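Local coordinates for oxalate--CoA ligase (Arabidopsis thaliana, PDB 5IE3), which belongs to the ANL superfamily of AMP-binding enzymes, with a large AMP-binding domain and a smaller C-terminal one, and holds bound adenosine monophosphate, at residues V363-P368 and F390-I395; G335-P340 and G402-V407; D4-L9 and S189-I194. All coordinates share one frame; numbering follows the deposited sequence.

Contact 1 (V363-P368 and F390-I395); sequences VCIRGP and FHTGDI. With AMP (adenosine monophosphate), chain C.
V363, C364 and I365 pair in antiparallel fashion with F390, H391 and T392, a buried strand-to-strand contact in an antiparallel sheet; past a corner in the chain, D394 reaches the bound AMP. I365 and F390 form the hydrogen-bonded pair: I365 N donates to F390 O at 2.9 Å, and F390 N returns a bond to I365 O. Their side chains lie alongside each other on one face of the sheet, with I365 CG1 at the edge of the phenyl ring and 4.0 Å from F390 CB; M314 and F385 pack on the same ring from elsewhere in the chain. C364 and H391 make the non-hydrogen-bonded pair on the other face. There C364 SG sits almost directly above the centre of the imidazole, 3.5 Å from the H391 ring centroid, while H391 ND1 is hydrogen-bonded to E362 OE1.

V363 O carries two bonds from one residue. T392 N donates to V363 O at 3.0 Å, and T392 OG1 to the same V363 O at 2.7 Å, tilted from the carbonyl plane. With chi1 at 63°, OG1 stands between its own backbone N and carbonyl carbon, where it also accepts from D394 N in an ST turn. The chain bends at G393, where the backbone angles (phi 84°, psi 3°) would press a CB against the preceding carbonyl oxygen, and V363 N then picks up D394 O beyond the corner. That bend delivers the D394 carboxylate to the ribose: OD1 accepts from AMP O2' at 2.5 Å and OD2 from AMP O3' at 2.7 Å, with Y312 OH as a second partner of OD2. A Thr-Gly-Asp corner whose aspartate grips both ribose hydroxyls is a hallmark of the nucleotide site in ANL enzymes.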
# COMPACT_ATOMS: atom_id res chain seq x y z
N VAL A 363 2.16 -15.41 -11.49
CA VAL A 363 1.24 -15.47 -10.37
C VAL A 363 -0.14 -14.99 -10.81
O VAL A 363 -0.28 -13.92 -11.41
CB VAL A 363 1.77 -14.61 -9.19
CG1 VAL A 363 0.80 -14.71 -7.97
CG2 VAL A 363 3.17 -15.09 -8.82
N CYS A 364 -1.15 -15.83 -10.54
CA CYS A 364 -2.54 -15.54 -10.91
C CYS A 364 -3.43 -15.75 -9.69
O CYS A 364 -3.25 -16.72 -8.94
CB CYS A 364 -3.02 -16.43 -12.08
SG CYS A 364 -2.13 -16.14 -13.66
N ILE A 365 -4.42 -14.88 -9.53
CA ILE A 365 -5.25 -14.95 -8.32
C ILE A 365 -6.73 -15.01 -8.63
O ILE A 365 -7.18 -14.58 -9.70
CB ILE A 365 -5.00 -13.73 -7.40
CG1 ILE A 365 -5.39 -12.43 -8.13
CG2 ILE A 365 -3.53 -13.71 -6.94
CD1 ILE A 365 -5.20 -11.12 -7.23
N ARG A 366 -7.52 -15.52 -7.68
CA ARG A 366 -8.96 -15.46 -7.83
C ARG A 366 -9.62 -15.37 -6.47
O ARG A 366 -9.38 -16.21 -5.59
CB ARG A 366 -9.51 -16.68 -8.60
CG ARG A 366 -11.07 -16.60 -8.85
CD ARG A 366 -11.53 -17.71 -9.85
NE ARG A 366 -11.43 -19.05 -9.25
CZ ARG A 366 -11.78 -20.18 -9.86
NH1 ARG A 366 -12.26 -20.18 -11.11
NH2 ARG A 366 -11.67 -21.34 -9.20
N GLY A 367 -10.49 -14.39 -6.30
CA GLY A 367 -11.22 -14.27 -5.04
C GLY A 367 -12.07 -13.01 -4.94
O GLY A 367 -12.04 -12.15 -5.81
N PRO A 368 -12.87 -12.91 -3.87
CA PRO A 368 -13.83 -11.81 -3.70
C PRO A 368 -13.14 -10.45 -3.41
O PRO A 368 -13.78 -9.41 -3.50
CB PRO A 368 -14.70 -12.26 -2.52
CG PRO A 368 -13.81 -13.17 -1.71
CD PRO A 368 -12.94 -13.90 -2.77
N PHE A 390 -7.19 -13.57 -12.29
CA PHE A 390 -6.48 -12.36 -12.68
C PHE A 390 -4.96 -12.61 -12.79
O PHE A 390 -4.34 -13.18 -11.88
CB PHE A 390 -6.78 -11.22 -11.68
CG PHE A 390 -5.95 -9.99 -11.91
CD1 PHE A 390 -6.12 -9.20 -13.05
CD2 PHE A 390 -5.01 -9.59 -10.95
CE1 PHE A 390 -5.35 -8.06 -13.27
CE2 PHE A 390 -4.21 -8.44 -11.16
CZ PHE A 390 -4.39 -7.68 -12.33
N HIS A 391 -4.38 -12.17 -13.91
CA HIS A 391 -2.94 -12.29 -14.17
C HIS A 391 -2.19 -11.09 -13.59
O HIS A 391 -2.38 -9.96 -14.04
CB HIS A 391 -2.70 -12.41 -15.68
CG HIS A 391 -3.13 -13.73 -16.23
ND1 HIS A 391 -2.24 -14.61 -16.82
CD2 HIS A 391 -4.33 -14.36 -16.22
CE1 HIS A 391 -2.88 -15.72 -17.15
NE2 HIS A 391 -4.15 -15.59 -16.81
N THR A 392 -1.37 -11.32 -12.57
CA THR A 392 -0.73 -10.21 -11.83
C THR A 392 0.38 -9.49 -12.59
O THR A 392 0.73 -8.38 -12.22
CB THR A 392 -0.09 -10.67 -10.50
OG1 THR A 392 0.97 -11.59 -10.79
CG2 THR A 392 -1.14 -11.33 -9.60
N GLY A 393 0.98 -10.16 -13.57
CA GLY A 393 2.14 -9.63 -14.25
C GLY A 393 3.43 -9.91 -13.49
O GLY A 393 4.49 -9.46 -13.89
N ASP A 394 3.34 -10.64 -12.37
CA ASP A 394 4.52 -11.02 -11.58
C ASP A 394 4.90 -12.46 -11.84
O ASP A 394 4.03 -13.34 -11.92
CB ASP A 394 4.26 -10.84 -10.07
CG ASP A 394 4.01 -9.39 -9.69
OD1 ASP A 394 4.83 -8.50 -10.07
OD2 ASP A 394 2.95 -9.14 -9.05
N ILE A 395 6.20 -12.69 -11.96
CA ILE A 395 6.76 -14.01 -12.03
C ILE A 395 7.23 -14.44 -10.63
O ILE A 395 7.94 -13.68 -9.91
CB ILE A 395 7.96 -14.07 -13.01
CG1 ILE A 395 7.52 -13.65 -14.42
CG2 ILE A 395 8.61 -15.45 -12.97
CD1 ILE A 395 6.49 -14.61 -15.02
P AMP C . 0.81 -1.39 -7.24
O1P AMP C . -0.46 -2.21 -7.32
O2P AMP C . 1.13 -0.62 -8.50
O3P AMP C . 0.98 -0.58 -5.99
O5' AMP C . 2.02 -2.45 -7.24
C5' AMP C . 1.79 -3.85 -7.13
C4' AMP C . 3.06 -4.61 -7.47
O4' AMP C . 4.05 -4.43 -6.41
C3' AMP C . 2.93 -6.12 -7.54
O3' AMP C . 2.31 -6.55 -8.74
C2' AMP C . 4.37 -6.58 -7.38
O2' AMP C . 5.06 -6.42 -8.62
C1' AMP C . 4.91 -5.54 -6.39
N9 AMP C . 4.95 -6.05 -5.01
C8 AMP C . 4.00 -5.94 -4.08
N7 AMP C . 4.39 -6.52 -2.91
C5 AMP C . 5.65 -7.00 -3.12
C6 AMP C . 6.68 -7.72 -2.34
N6 AMP C . 6.44 -8.03 -1.04
N1 AMP C . 7.84 -8.03 -2.96
C2 AMP C . 8.09 -7.69 -4.24
N3 AMP C . 7.19 -7.05 -5.01
C4 AMP C . 6.00 -6.69 -4.51

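Contact 2 (G335-P340 and G402-V407); sequences GSVGKP and GYLHLV. With AMP (adenosine monophosphate), chain C.
G335 faces H405 and L406 largely through water: its carbonyl oxygen accepts from three of them, which pass on to L406 N, L406 O and H405 ND1. S336 comes next and does most of the polar work. Its OG donates to L404 O at 2.6 Å from well above the carbonyl plane, and accepts from G338 N, closing an ST turn; chi1 of 171° sets OG opposite the backbone N, beside the carbonyl carbon, and at the edge of the Y403 ring. S336 CB meanwhile rests over one face of the H405 imidazole, 3.9 Å from its centroid, a CH-pi contact. D399 holds H405 NE2.

V337 N is the second donor to L404 O, at 2.9 Å and nearly in line with the carbonyl. The two methyls of V337 divide their tasks: CG2 lies beside L404 CD2 at 3.7 Å, whereas CG1 meets L406 CD1 and approaches AMP N6 to 3.4 Å. L406 CD1 touches AMP C2 as well, so both residues line the adenine. At G338 the carbonyl oxygen receives L404 N at 2.8 Å, in a bond straight at the hydrogen (171°). K339 then lays its CG over a face of the Y403 ring, 4.2 Å from the centroid, while Y403 OH bonds to P331 O. P340 CD comes near G402 O.

Y312 of strand 308-314 packs against V337, L404 and L406, M345 of strand 344-348 meets P340 and L404, and strand 394-398 pairs with strand 404-409 through H405 and V407.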
# COMPACT_ATOMS: atom_id res chain seq x y z
N GLY A 335 13.09 -13.59 1.88
CA GLY A 335 13.01 -13.73 0.43
C GLY A 335 11.67 -14.21 -0.11
O GLY A 335 11.49 -14.30 -1.32
N SER A 336 10.72 -14.49 0.79
CA SER A 336 9.43 -15.06 0.40
C SER A 336 8.30 -14.19 0.93
O SER A 336 8.43 -13.57 1.99
CB SER A 336 9.25 -16.48 0.97
OG SER A 336 7.91 -16.91 0.77
N VAL A 337 7.19 -14.17 0.20
CA VAL A 337 6.02 -13.39 0.59
C VAL A 337 4.89 -14.30 1.11
O VAL A 337 3.70 -13.90 1.18
CB VAL A 337 5.50 -12.49 -0.58
CG1 VAL A 337 6.54 -11.43 -0.92
CG2 VAL A 337 5.20 -13.32 -1.84
N GLY A 338 5.27 -15.52 1.50
CA GLY A 338 4.36 -16.36 2.26
C GLY A 338 3.24 -17.02 1.47
O GLY A 338 3.36 -17.29 0.27
N LYS A 339 2.12 -17.25 2.14
CA LYS A 339 1.03 -18.06 1.58
C LYS A 339 -0.21 -17.21 1.25
O LYS A 339 -0.46 -16.19 1.89
CB LYS A 339 0.65 -19.18 2.57
CG LYS A 339 1.83 -20.13 2.88
CD LYS A 339 1.39 -21.39 3.62
CE LYS A 339 0.89 -21.11 5.01
NZ LYS A 339 1.98 -20.55 5.83
N PRO A 340 -1.00 -17.65 0.26
CA PRO A 340 -2.26 -16.98 -0.12
C PRO A 340 -3.19 -16.85 1.07
O PRO A 340 -3.27 -17.80 1.87
CB PRO A 340 -2.89 -17.94 -1.17
CG PRO A 340 -1.86 -18.85 -1.59
CD PRO A 340 -0.82 -18.93 -0.47
N GLY A 402 4.52 -24.32 0.08
CA GLY A 402 3.44 -23.49 -0.43
C GLY A 402 3.69 -22.00 -0.21
O GLY A 402 2.76 -21.19 -0.31
N TYR A 403 4.94 -21.65 0.11
CA TYR A 403 5.33 -20.25 0.25
C TYR A 403 5.73 -19.68 -1.10
O TYR A 403 6.48 -20.32 -1.84
CB TYR A 403 6.49 -20.08 1.23
CG TYR A 403 6.12 -20.16 2.70
CD1 TYR A 403 6.46 -19.12 3.58
CD2 TYR A 403 5.49 -21.28 3.22
CE1 TYR A 403 6.16 -19.20 4.94
CE2 TYR A 403 5.19 -21.38 4.56
CZ TYR A 403 5.54 -20.33 5.43
OH TYR A 403 5.22 -20.41 6.77
N LEU A 404 5.23 -18.49 -1.41
CA LEU A 404 5.52 -17.84 -2.68
C LEU A 404 6.85 -17.09 -2.64
O LEU A 404 7.13 -16.36 -1.67
CB LEU A 404 4.38 -16.87 -3.04
CG LEU A 404 4.51 -16.03 -4.30
CD1 LEU A 404 4.64 -16.94 -5.54
CD2 LEU A 404 3.27 -15.13 -4.44
N HIS A 405 7.66 -17.26 -3.68
CA HIS A 405 8.89 -16.50 -3.87
C HIS A 405 8.74 -15.71 -5.17
O HIS A 405 8.50 -16.30 -6.24
CB HIS A 405 10.13 -17.42 -3.93
CG HIS A 405 10.29 -18.30 -2.72
ND1 HIS A 405 11.33 -18.15 -1.82
CD2 HIS A 405 9.55 -19.34 -2.27
CE1 HIS A 405 11.22 -19.06 -0.87
NE2 HIS A 405 10.15 -19.80 -1.12
N LEU A 406 8.88 -14.39 -5.08
CA LEU A 406 8.75 -13.54 -6.26
C LEU A 406 10.09 -13.38 -6.96
O LEU A 406 11.13 -13.20 -6.32
CB LEU A 406 8.19 -12.18 -5.87
CG LEU A 406 6.75 -12.26 -5.35
CD1 LEU A 406 6.36 -10.89 -4.76
CD2 LEU A 406 5.79 -12.70 -6.43
N VAL A 407 10.05 -13.43 -8.28
CA VAL A 407 11.24 -13.32 -9.12
C VAL A 407 11.27 -11.91 -9.71
O VAL A 407 12.32 -11.27 -9.81
CB VAL A 407 11.25 -14.41 -10.24
CG1 VAL A 407 12.41 -14.20 -11.18
CG2 VAL A 407 11.30 -15.81 -9.63
P AMP C . 0.81 -1.39 -7.24
O1P AMP C . -0.46 -2.21 -7.32
O2P AMP C . 1.13 -0.62 -8.50
O3P AMP C . 0.98 -0.58 -5.99
O5' AMP C . 2.02 -2.45 -7.24
C5' AMP C . 1.79 -3.85 -7.13
C4' AMP C . 3.06 -4.61 -7.47
O4' AMP C . 4.05 -4.43 -6.41
C3' AMP C . 2.93 -6.12 -7.54
O3' AMP C . 2.31 -6.55 -8.74
C2' AMP C . 4.37 -6.58 -7.38
O2' AMP C . 5.06 -6.42 -8.62
C1' AMP C . 4.91 -5.54 -6.39
N9 AMP C . 4.95 -6.05 -5.01
C8 AMP C . 4.00 -5.94 -4.08
N7 AMP C . 4.39 -6.52 -2.91
C5 AMP C . 5.65 -7.00 -3.12
C6 AMP C . 6.68 -7.72 -2.34
N6 AMP C . 6.44 -8.03 -1.04
N1 AMP C . 7.84 -8.03 -2.96
C2 AMP C . 8.09 -7.69 -4.24
N3 AMP C . 7.19 -7.05 -5.01
C4 AMP C . 6.00 -6.69 -4.51
O HOH W 1 9.32 -13.03 -2.58
O HOH W 2 13.20 -16.27 -2.67
O HOH W 3 12.54 -13.39 -3.88

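Contact 3 (D4-L9 and S189-I194); sequences DTLSGL and SSVKNI
V191 projects from helix 184-198 toward the start of helix 6-16 and meets two leucines with separate methyls. L6 crosses it at about a right angle, bringing L6 CD1 to 4.1 Å from V191 CG2. L9, one turn further on, comes in obliquely and sets its CD2 3.7 Å from V191 CG1. Both leucines have CG anti to the backbone N (chi1 176° for L6 and 172° for L9), which carries their branches across to the valine. No hydrogen bond joins the two segments; this is apolar packing of helix 6-16 against helix 184-198 within the large N-terminal part of the ANL fold, with L223 and S224 of helix 215-227 also touching V191.

Helix 6-16 is capped by T5, at the N-cap, whose OG1 accepts from G8 N at 2.8 Å. Along the outer margin K192 reaches over toward D4. Its CG passes near L9 CD2, and the chain then bends at chi3 (-64°) to leave K192 NZ 4.2 Å from D4 CA. The ammonium bonds to S3 O, while the D4 carboxylate turns away, with D4 OD1 6.5 Å from K192 NZ.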
# COMPACT_ATOMS: atom_id res chain seq x y z
N ASP A 4 -20.19 -8.96 4.53
CA ASP A 4 -19.68 -8.88 3.17
C ASP A 4 -19.75 -7.45 2.61
O ASP A 4 -19.56 -7.22 1.40
CB ASP A 4 -20.46 -9.88 2.26
CG ASP A 4 -21.96 -9.70 2.31
OD1 ASP A 4 -22.50 -9.01 3.22
OD2 ASP A 4 -22.62 -10.29 1.41
N THR A 5 -20.02 -6.47 3.48
CA THR A 5 -19.76 -5.07 3.10
C THR A 5 -18.88 -4.45 4.20
O THR A 5 -19.01 -4.82 5.37
CB THR A 5 -21.04 -4.20 2.95
OG1 THR A 5 -21.56 -3.89 4.24
CG2 THR A 5 -22.14 -4.92 2.10
N LEU A 6 -18.03 -3.50 3.84
CA LEU A 6 -17.18 -2.87 4.85
C LEU A 6 -18.04 -2.05 5.81
O LEU A 6 -17.84 -2.08 7.03
CB LEU A 6 -16.13 -1.98 4.20
CG LEU A 6 -15.26 -1.20 5.20
CD1 LEU A 6 -14.51 -2.18 6.12
CD2 LEU A 6 -14.32 -0.28 4.39
N SER A 7 -19.01 -1.31 5.28
CA SER A 7 -19.88 -0.52 6.16
C SER A 7 -20.60 -1.42 7.17
O SER A 7 -20.68 -1.13 8.37
CB SER A 7 -20.88 0.30 5.33
OG SER A 7 -20.17 1.24 4.51
N GLY A 8 -21.11 -2.56 6.72
CA GLY A 8 -21.75 -3.47 7.66
C GLY A 8 -20.82 -4.04 8.74
O GLY A 8 -21.19 -4.16 9.93
N LEU A 9 -19.60 -4.37 8.33
CA LEU A 9 -18.63 -4.88 9.26
C LEU A 9 -18.35 -3.80 10.34
O LEU A 9 -18.37 -4.08 11.54
CB LEU A 9 -17.34 -5.27 8.52
CG LEU A 9 -16.10 -5.67 9.34
CD1 LEU A 9 -16.41 -6.58 10.52
CD2 LEU A 9 -15.11 -6.36 8.40
N SER A 189 -13.86 -8.18 2.05
CA SER A 189 -13.03 -9.36 1.89
C SER A 189 -11.58 -9.09 2.29
O SER A 189 -10.98 -9.89 3.01
CB SER A 189 -13.06 -9.83 0.42
OG SER A 189 -14.37 -10.15 0.03
N SER A 190 -10.99 -7.99 1.79
CA SER A 190 -9.56 -7.77 2.13
C SER A 190 -9.36 -7.46 3.61
O SER A 190 -8.37 -7.90 4.20
CB SER A 190 -8.93 -6.63 1.31
OG SER A 190 -8.59 -7.10 0.02
N VAL A 191 -10.29 -6.71 4.19
CA VAL A 191 -10.22 -6.42 5.63
C VAL A 191 -10.31 -7.73 6.45
O VAL A 191 -9.55 -7.94 7.39
CB VAL A 191 -11.31 -5.40 6.05
CG1 VAL A 191 -11.61 -5.48 7.55
CG2 VAL A 191 -10.88 -4.01 5.63
N LYS A 192 -11.23 -8.62 6.07
CA LYS A 192 -11.31 -9.91 6.73
C LYS A 192 -10.01 -10.72 6.58
O LYS A 192 -9.56 -11.32 7.53
CB LYS A 192 -12.49 -10.74 6.20
CG LYS A 192 -13.81 -10.26 6.81
CD LYS A 192 -15.02 -11.03 6.33
CE LYS A 192 -15.27 -10.87 4.82
NZ LYS A 192 -16.58 -11.49 4.45
N ASN A 193 -9.44 -10.73 5.38
CA ASN A 193 -8.19 -11.47 5.14
C ASN A 193 -7.03 -10.95 6.01
O ASN A 193 -6.28 -11.73 6.60
CB ASN A 193 -7.79 -11.37 3.68
CG ASN A 193 -8.79 -12.07 2.75
OD1 ASN A 193 -9.55 -12.96 3.16
ND2 ASN A 193 -8.79 -11.65 1.50
N ILE A 194 -6.90 -9.64 6.02
CA ILE A 194 -5.81 -8.97 6.73
C ILE A 194 -5.97 -9.19 8.23
O ILE A 194 -5.03 -9.60 8.91
CB ILE A 194 -5.74 -7.44 6.39
CG1 ILE A 194 -5.37 -7.25 4.91
CG2 ILE A 194 -4.70 -6.74 7.29
CD1 ILE A 194 -5.66 -5.82 4.31

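In the fold
Contacts 1 and 2 belong together: strands 394-398 and 404-409 are neighbours in one sheet, I395 O probably bonds V407 N, and V363 packs on L404 and L406. Both reach the AMP, but with different chemistry: contact 1 offers the ribose a carboxylate, contact 2 offers the base aliphatic carbons. Contact 1 is buried and held by regular strand pairing; contact 2 is partly buried, with much of its first segment loop, a serine hydroxyl among its bonds and waters at G335. Contact 3 is buried, smaller, mostly helical (D4 is in the loop before helix 6-16) and without cross-segment hydrogen bonds. Its centre lies about 20 Å from that of contact 1, which it touches through P368 and S189.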